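Local coordinates for protein putative aspartyl-tRNA synthetase (Leishmania major, PDB 6OD8) that probably attaches L-aspartate to tRNA(Asp) at the expense of ATP, as a class II aminoacyl-tRNA synthetase of the type 2 subfamily, at residues Glu359-Lys364 against Gly442-Ile447; Trp363-Glu368 against Arg398-Asn403. All coordinates share one frame; numbering follows the deposited sequence.

Contact 1: residues Glu359-Lys364 against Gly442-Ile447; sequences EPLVWK and GTDFFI. With EDO (1,2-ethanediol), chain K.
Asp444 and Val362 join the start of strand 445-449, in the mixed sheet of the class II synthetase domain, to the loop that leads into helix 367-373. Two hydrogen bonds tie the pair. Val362 N gives a nearly straight bond (171°) to Asp444 OD2 at 2.9 Å. It meets the anti side of that oxygen, a little out of the carboxylate plane. In return, Asp444 N reaches Val362 O at 2.8 Å and is tilted from the carbonyl plane. The Asp444 carboxyl carbon CG lies beside its own backbone N (chi1 -60°), so the carboxylate and the backbone N-H both face Val362. On the flank, Leu361 CD1 lies 3.4 Å from Asp444 CB, the two side chains running in opposite senses. Val362 CG1 rests on Gly442 O. Further along, Trp363 CB packs on Phe445 CB at 3.7 Å. The Trp363 ring turns to Phe339 and Asn336 of helix 325-342, while the Phe445 ring meets Phe335 of the same helix. Water 2 links Trp363 O, Thr443 OG1 and Phe445 O. It donates a hydrogen bond to each carbonyl and accepts one from the hydroxyl. Asp444 OD1 is held by a salt bridge to Lys438 and accepts a 2.7 Å bond from O2 of a 1,2-ethanediol, probably a crystallisation additive. Both carboxylate oxygens are therefore engaged, which fixes the rotation of the group. The bonds from Lys438 and Val362 N would favour the charged form of Asp444.

Contact 2: residues Trp363-Glu368 against Arg398-Asn403; sequences WKLTPE and RMLRIN
The guanidinium of Arg398 is sandwiched between two aliphatic groups, with Pro367 CD over one face and Lys364 CD over the opposite face. Lys364 CD is 3.5 Å from Arg398 NH2, and Pro367 CD is 3.6 Å from Arg398 NE. At the edge, Arg398 NE donates to Leu365 O at 2.7 Å. The acceptor lies close to the guanidinium plane and the donor sits nearly along the C=O axis, although the N-H...O angle is bent, at 139°. The Arg398 chain bends at chi3 (-63°), which folds NE back toward the CB side, where it meets Leu365 O. The backbone adds a second bond, from Leu365 N to Arg398 O at 2.9 Å, in the carbonyl plane. Leu365 is thus held through both its N-H and its C=O by one residue. Its side chain crosses that of Leu400, with CD1 on Leu400 CB at 3.7 Å. Met399 SD lies 4.3 Å from Trp363 CD1, at the edge of the indole and near its plane, in a Met-aromatic contact. The water on Trp363 O also accepts the N-H of Leu400. The contact joins the loop just before helix 367-373 to the start of strand 400-403, and Thr366 N-caps that helix through a bond to Arg369 N. Lys364 NZ comes within 4.3 Å of Arg398 NH2, a pairing of like charges. Lys364 NZ also donates to Asp396 O, and Arg398 NH1 to Met395 O, so neighbouring backbone carbonyls probably ease the repulsion. The edge bond to Leu365 O and the alkyl groups of Pro367 and Lys364 on the two faces together limit how the guanidinium can turn.

Overall arrangement
Contacts 1 and 2 start from one continuous loop and share Trp363 and Lys364. Their centres lie about 8 Å apart. Their second segments belong to neighbouring parallel strands, 445-449 and 400-403, of one mixed sheet. Ile447 probably hydrogen-bonds to Leu400 and Ile402 across these strands, from Ile447 N to Leu400 O at 2.9 Å and from Ile402 N to Ile447 O at 3.0 Å. The side chains of Phe445 and Met399 also pack together. Water 2 serves both contacts, so the loop is pinned to the two strand starts by a common bridge. Helix 325-342 packs against side chains of both contacts, and helix 427-441 adjoins Leu400 and Ile402.

Contact 1: residues Glu359-Lys364 against Gly442-Ile447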
loop_
_atom_site.group_PDB
_atom_site.type_symbol
_atom_site.label_atom_id
_atom_site.label_comp_id
_atom_site.label_asym_id
_atom_site.label_seq_id
_atom_site.Cartn_x
_atom_site.Cartn_y
_atom_site.Cartn_z
ATOM N N GLU A 359 9.620 25.876 -8.954
ATOM C CA GLU A 359 10.793 26.030 -8.099
ATOM C C GLU A 359 10.821 24.890 -7.089
ATOM O O GLU A 359 9.788 24.614 -6.451
ATOM C CB GLU A 359 10.783 27.385 -7.375
ATOM N N PRO A 360 11.955 24.194 -6.941
ATOM C CA PRO A 360 12.030 23.079 -5.981
ATOM C C PRO A 360 11.597 23.510 -4.587
ATOM O O PRO A 360 11.907 24.615 -4.129
ATOM C CB PRO A 360 13.513 22.689 -6.001
ATOM C CG PRO A 360 13.993 23.116 -7.342
ATOM C CD PRO A 360 13.198 24.334 -7.723
ATOM N N LEU A 361 10.882 22.614 -3.916
ATOM C CA LEU A 361 10.371 22.897 -2.585
ATOM C C LEU A 361 11.514 23.118 -1.606
ATOM O O LEU A 361 12.505 22.378 -1.605
ATOM C CB LEU A 361 9.509 21.736 -2.099
ATOM C CG LEU A 361 8.650 21.994 -0.862
ATOM C CD1 LEU A 361 7.458 22.816 -1.322
ATOM C CD2 LEU A 361 8.198 20.656 -0.219
ATOM N N VAL A 362 11.367 24.148 -0.779
ATOM C CA VAL A 362 12.228 24.373 0.379
ATOM C C VAL A 362 11.402 24.009 1.603
ATOM O O VAL A 362 10.334 24.587 1.820
ATOM C CB VAL A 362 12.719 25.823 0.446
ATOM C CG1 VAL A 362 13.562 26.047 1.703
ATOM C CG2 VAL A 362 13.534 26.168 -0.814
ATOM N N TRP A 363 11.862 23.019 2.376
ATOM C CA TRP A 363 11.124 22.609 3.563
ATOM C C TRP A 363 11.879 22.875 4.864
ATOM O O TRP A 363 11.302 22.687 5.933
ATOM C CB TRP A 363 10.717 21.118 3.467
ATOM C CG TRP A 363 11.826 20.091 3.533
ATOM C CD1 TRP A 363 12.216 19.370 4.622
ATOM C CD2 TRP A 363 12.643 19.644 2.444
ATOM N NE1 TRP A 363 13.235 18.505 4.281
ATOM C CE2 TRP A 363 13.534 18.677 2.958
ATOM C CE3 TRP A 363 12.720 19.983 1.090
ATOM C CZ2 TRP A 363 14.475 18.030 2.158
ATOM C CZ3 TRP A 363 13.669 19.350 0.298
ATOM C CH2 TRP A 363 14.531 18.386 0.836
ATOM N N LYS A 364 13.138 23.307 4.794
ATOM C CA LYS A 364 13.968 23.591 5.961
ATOM C C LYS A 364 14.300 25.071 6.031
ATOM O O LYS A 364 14.640 25.689 5.011
ATOM C CB LYS A 364 15.296 22.821 5.916
ATOM C CG LYS A 364 15.193 21.302 5.828
ATOM C CD LYS A 364 16.564 20.668 6.062
ATOM C CE LYS A 364 16.514 19.164 5.885
ATOM N NZ LYS A 364 17.758 18.515 6.400
ATOM N N GLY A 442 11.531 31.953 4.831
ATOM C CA GLY A 442 12.206 31.370 3.677
ATOM C C GLY A 442 11.840 29.947 3.352
ATOM O O GLY A 442 12.566 29.294 2.591
ATOM N N THR A 443 10.721 29.442 3.876
ATOM C CA THR A 443 10.370 28.042 3.721
ATOM C C THR A 443 8.975 27.904 3.127
ATOM O O THR A 443 8.092 28.736 3.363
ATOM C CB THR A 443 10.451 27.272 5.049
ATOM O OG1 THR A 443 10.155 25.890 4.808
ATOM C CG2 THR A 443 9.477 27.841 6.070
ATOM N N ASP A 444 8.809 26.852 2.322
ATOM C CA ASP A 444 7.546 26.461 1.705
ATOM C C ASP A 444 6.763 25.456 2.542
ATOM O O ASP A 444 5.683 25.034 2.112
ATOM C CB ASP A 444 7.782 25.817 0.317
ATOM C CG ASP A 444 8.485 26.741 -0.661
ATOM O OD1 ASP A 444 8.092 27.919 -0.789
ATOM O OD2 ASP A 444 9.432 26.268 -1.321
ATOM N N PHE A 445 7.278 25.071 3.720
ATOM C CA PHE A 445 6.700 24.027 4.559
ATOM C C PHE A 445 6.679 24.488 6.008
ATOM O O PHE A 445 7.708 24.928 6.521
ATOM C CB PHE A 445 7.517 22.737 4.459
ATOM C CG PHE A 445 6.890 21.563 5.179
ATOM C CD1 PHE A 445 6.046 20.696 4.505
ATOM C CD2 PHE A 445 7.117 21.349 6.528
ATOM C CE1 PHE A 445 5.457 19.617 5.153
ATOM C CE2 PHE A 445 6.521 20.277 7.178
ATOM C CZ PHE A 445 5.692 19.416 6.494
ATOM N N PHE A 446 5.541 24.352 6.684
ATOM C CA PHE A 446 5.503 24.744 8.090
ATOM C C PHE A 446 4.281 24.120 8.747
ATOM O O PHE A 446 3.340 23.676 8.079
ATOM C CB PHE A 446 5.519 26.269 8.264
ATOM C CG PHE A 446 4.190 26.942 8.003
ATOM C CD1 PHE A 446 3.331 27.224 9.048
ATOM C CD2 PHE A 446 3.805 27.287 6.708
ATOM C CE1 PHE A 446 2.100 27.855 8.824
ATOM C CE2 PHE A 446 2.572 27.878 6.471
ATOM C CZ PHE A 446 1.730 28.172 7.526
ATOM N N ILE A 447 4.315 24.044 10.070
ATOM C CA ILE A 447 3.141 23.572 10.791
ATOM C C ILE A 447 2.604 24.711 11.648
ATOM O O ILE A 447 3.375 25.528 12.152
ATOM C CB ILE A 447 3.436 22.305 11.624
ATOM C CG1 ILE A 447 4.112 22.645 12.940
ATOM C CG2 ILE A 447 4.317 21.353 10.833
ATOM C CD1 ILE A 447 3.156 22.762 14.125
HETATM C C1 EDO K . 3.836 29.867 -0.067
HETATM O O1 EDO K . 3.808 30.923 -1.030
HETATM C C2 EDO K . 5.221 29.260 0.008
HETATM O O2 EDO K . 5.454 28.410 -1.121
HETATM O O HOH W 1 9.988 26.677 -3.687
HETATM O O HOH W 2 10.269 24.551 7.442
HETATM O O HOH W 3 15.074 27.994 3.978
#

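Contact 2: residues Trp363-Glu368 against Arg398-Asn403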
loop_
_atom_site.group_PDB
_atom_site.type_symbol
_atom_site.label_atom_id
_atom_site.label_comp_id
_atom_site.label_asym_id
_atom_site.label_seq_id
_atom_site.Cartn_x
_atom_site.Cartn_y
_atom_site.Cartn_z
ATOM N N TRP A 363 11.862 23.019 2.376
ATOM C CA TRP A 363 11.124 22.609 3.563
ATOM C C TRP A 363 11.879 22.875 4.864
ATOM O O TRP A 363 11.302 22.687 5.933
ATOM C CB TRP A 363 10.717 21.118 3.467
ATOM C CG TRP A 363 11.826 20.091 3.533
ATOM C CD1 TRP A 363 12.216 19.370 4.622
ATOM C CD2 TRP A 363 12.643 19.644 2.444
ATOM N NE1 TRP A 363 13.235 18.505 4.281
ATOM C CE2 TRP A 363 13.534 18.677 2.958
ATOM C CE3 TRP A 363 12.720 19.983 1.090
ATOM C CZ2 TRP A 363 14.475 18.030 2.158
ATOM C CZ3 TRP A 363 13.669 19.350 0.298
ATOM C CH2 TRP A 363 14.531 18.386 0.836
ATOM N N LYS A 364 13.138 23.307 4.794
ATOM C CA LYS A 364 13.968 23.591 5.961
ATOM C C LYS A 364 14.300 25.071 6.031
ATOM O O LYS A 364 14.640 25.689 5.011
ATOM C CB LYS A 364 15.296 22.821 5.916
ATOM C CG LYS A 364 15.193 21.302 5.828
ATOM C CD LYS A 364 16.564 20.668 6.062
ATOM C CE LYS A 364 16.514 19.164 5.885
ATOM N NZ LYS A 364 17.758 18.515 6.400
ATOM N N LEU A 365 14.267 25.631 7.240
ATOM C CA LEU A 365 14.956 26.898 7.462
ATOM C C LEU A 365 16.466 26.688 7.370
ATOM O O LEU A 365 16.985 25.624 7.716
ATOM C CB LEU A 365 14.603 27.469 8.841
ATOM C CG LEU A 365 13.419 28.426 8.981
ATOM C CD1 LEU A 365 12.146 27.716 8.652
ATOM C CD2 LEU A 365 13.353 29.024 10.400
ATOM N N THR A 366 17.179 27.711 6.911
ATOM C CA THR A 366 18.634 27.656 7.006
ATOM C C THR A 366 19.063 27.894 8.453
ATOM O O THR A 366 18.340 28.531 9.223
ATOM C CB THR A 366 19.299 28.692 6.097
ATOM O OG1 THR A 366 19.022 30.007 6.583
ATOM C CG2 THR A 366 18.809 28.559 4.655
ATOM N N PRO A 367 20.220 27.362 8.863
ATOM C CA PRO A 367 20.725 27.710 10.202
ATOM C C PRO A 367 20.838 29.208 10.397
ATOM O O PRO A 367 20.567 29.709 11.497
ATOM C CB PRO A 367 22.091 27.007 10.259
ATOM C CG PRO A 367 21.945 25.844 9.284
ATOM C CD PRO A 367 21.069 26.366 8.176
ATOM N N GLU A 368 21.183 29.948 9.336
ATOM C CA GLU A 368 21.362 31.394 9.443
ATOM C C GLU A 368 20.039 32.103 9.711
ATOM O O GLU A 368 19.975 33.016 10.543
ATOM C CB GLU A 368 22.007 31.929 8.168
ATOM C CG GLU A 368 23.471 31.515 7.971
ATOM C CD GLU A 368 23.654 30.052 7.555
ATOM O OE1 GLU A 368 22.749 29.471 6.921
ATOM O OE2 GLU A 368 24.722 29.483 7.860
ATOM N N ARG A 398 15.166 21.196 10.873
ATOM C CA ARG A 398 14.951 22.657 10.807
ATOM C C ARG A 398 13.569 23.005 10.244
ATOM O O ARG A 398 13.410 23.916 9.418
ATOM C CB ARG A 398 16.064 23.333 9.993
ATOM C CG ARG A 398 17.473 23.107 10.564
ATOM C CD ARG A 398 18.541 23.953 9.853
ATOM N NE ARG A 398 18.706 23.650 8.424
ATOM C CZ ARG A 398 19.383 22.603 7.956
ATOM N NH1 ARG A 398 19.940 21.753 8.810
ATOM N NH2 ARG A 398 19.512 22.404 6.644
ATOM N N MET A 399 12.549 22.297 10.719
ATOM C CA MET A 399 11.198 22.438 10.189
ATOM C C MET A 399 10.358 23.337 11.090
ATOM O O MET A 399 10.226 23.080 12.296
ATOM C CB MET A 399 10.567 21.057 9.994
ATOM C CG MET A 399 11.244 20.354 8.811
ATOM S SD MET A 399 10.848 18.587 8.659
ATOM C CE MET A 399 9.257 18.703 7.950
ATOM N N LEU A 400 9.776 24.375 10.481
ATOM C CA LEU A 400 9.177 25.499 11.204
ATOM C C LEU A 400 7.821 25.158 11.828
ATOM O O LEU A 400 6.940 24.602 11.169
ATOM C CB LEU A 400 9.014 26.681 10.248
ATOM C CG LEU A 400 8.497 27.982 10.833
ATOM C CD1 LEU A 400 9.630 28.533 11.670
ATOM C CD2 LEU A 400 8.144 28.930 9.690
ATOM N N ARG A 401 7.652 25.539 13.096
ATOM C CA ARG A 401 6.403 25.420 13.841
ATOM C C ARG A 401 6.045 26.811 14.336
ATOM O O ARG A 401 6.909 27.496 14.880
ATOM C CB ARG A 401 6.551 24.485 15.050
ATOM C CG ARG A 401 7.056 23.096 14.743
ATOM C CD ARG A 401 7.127 22.256 16.014
ATOM N NE ARG A 401 7.653 20.913 15.752
ATOM C CZ ARG A 401 7.796 19.977 16.684
ATOM N NH1 ARG A 401 7.440 20.233 17.941
ATOM N NH2 ARG A 401 8.299 18.786 16.360
ATOM N N ILE A 402 4.796 27.239 14.120
ATOM C CA ILE A 402 4.288 28.508 14.640
ATOM C C ILE A 402 2.977 28.203 15.345
ATOM O O ILE A 402 2.109 27.525 14.784
ATOM C CB ILE A 402 4.079 29.574 13.541
ATOM C CG1 ILE A 402 5.370 29.800 12.747
ATOM C CG2 ILE A 402 3.618 30.922 14.154
ATOM C CD1 ILE A 402 5.209 30.785 11.597
ATOM N N ASN A 403 2.856 28.672 16.579
ATOM C CA ASN A 403 1.591 28.571 17.292
ATOM C C ASN A 403 0.484 29.270 16.506
ATOM O O ASN A 403 0.698 30.329 15.902
ATOM C CB ASN A 403 1.746 29.196 18.680
ATOM C CG ASN A 403 0.442 29.315 19.396
ATOM O OD1 ASN A 403 -0.237 30.338 19.313
ATOM N ND2 ASN A 403 0.065 28.269 20.102
HETATM O O HOH W 2 10.269 24.551 7.442
#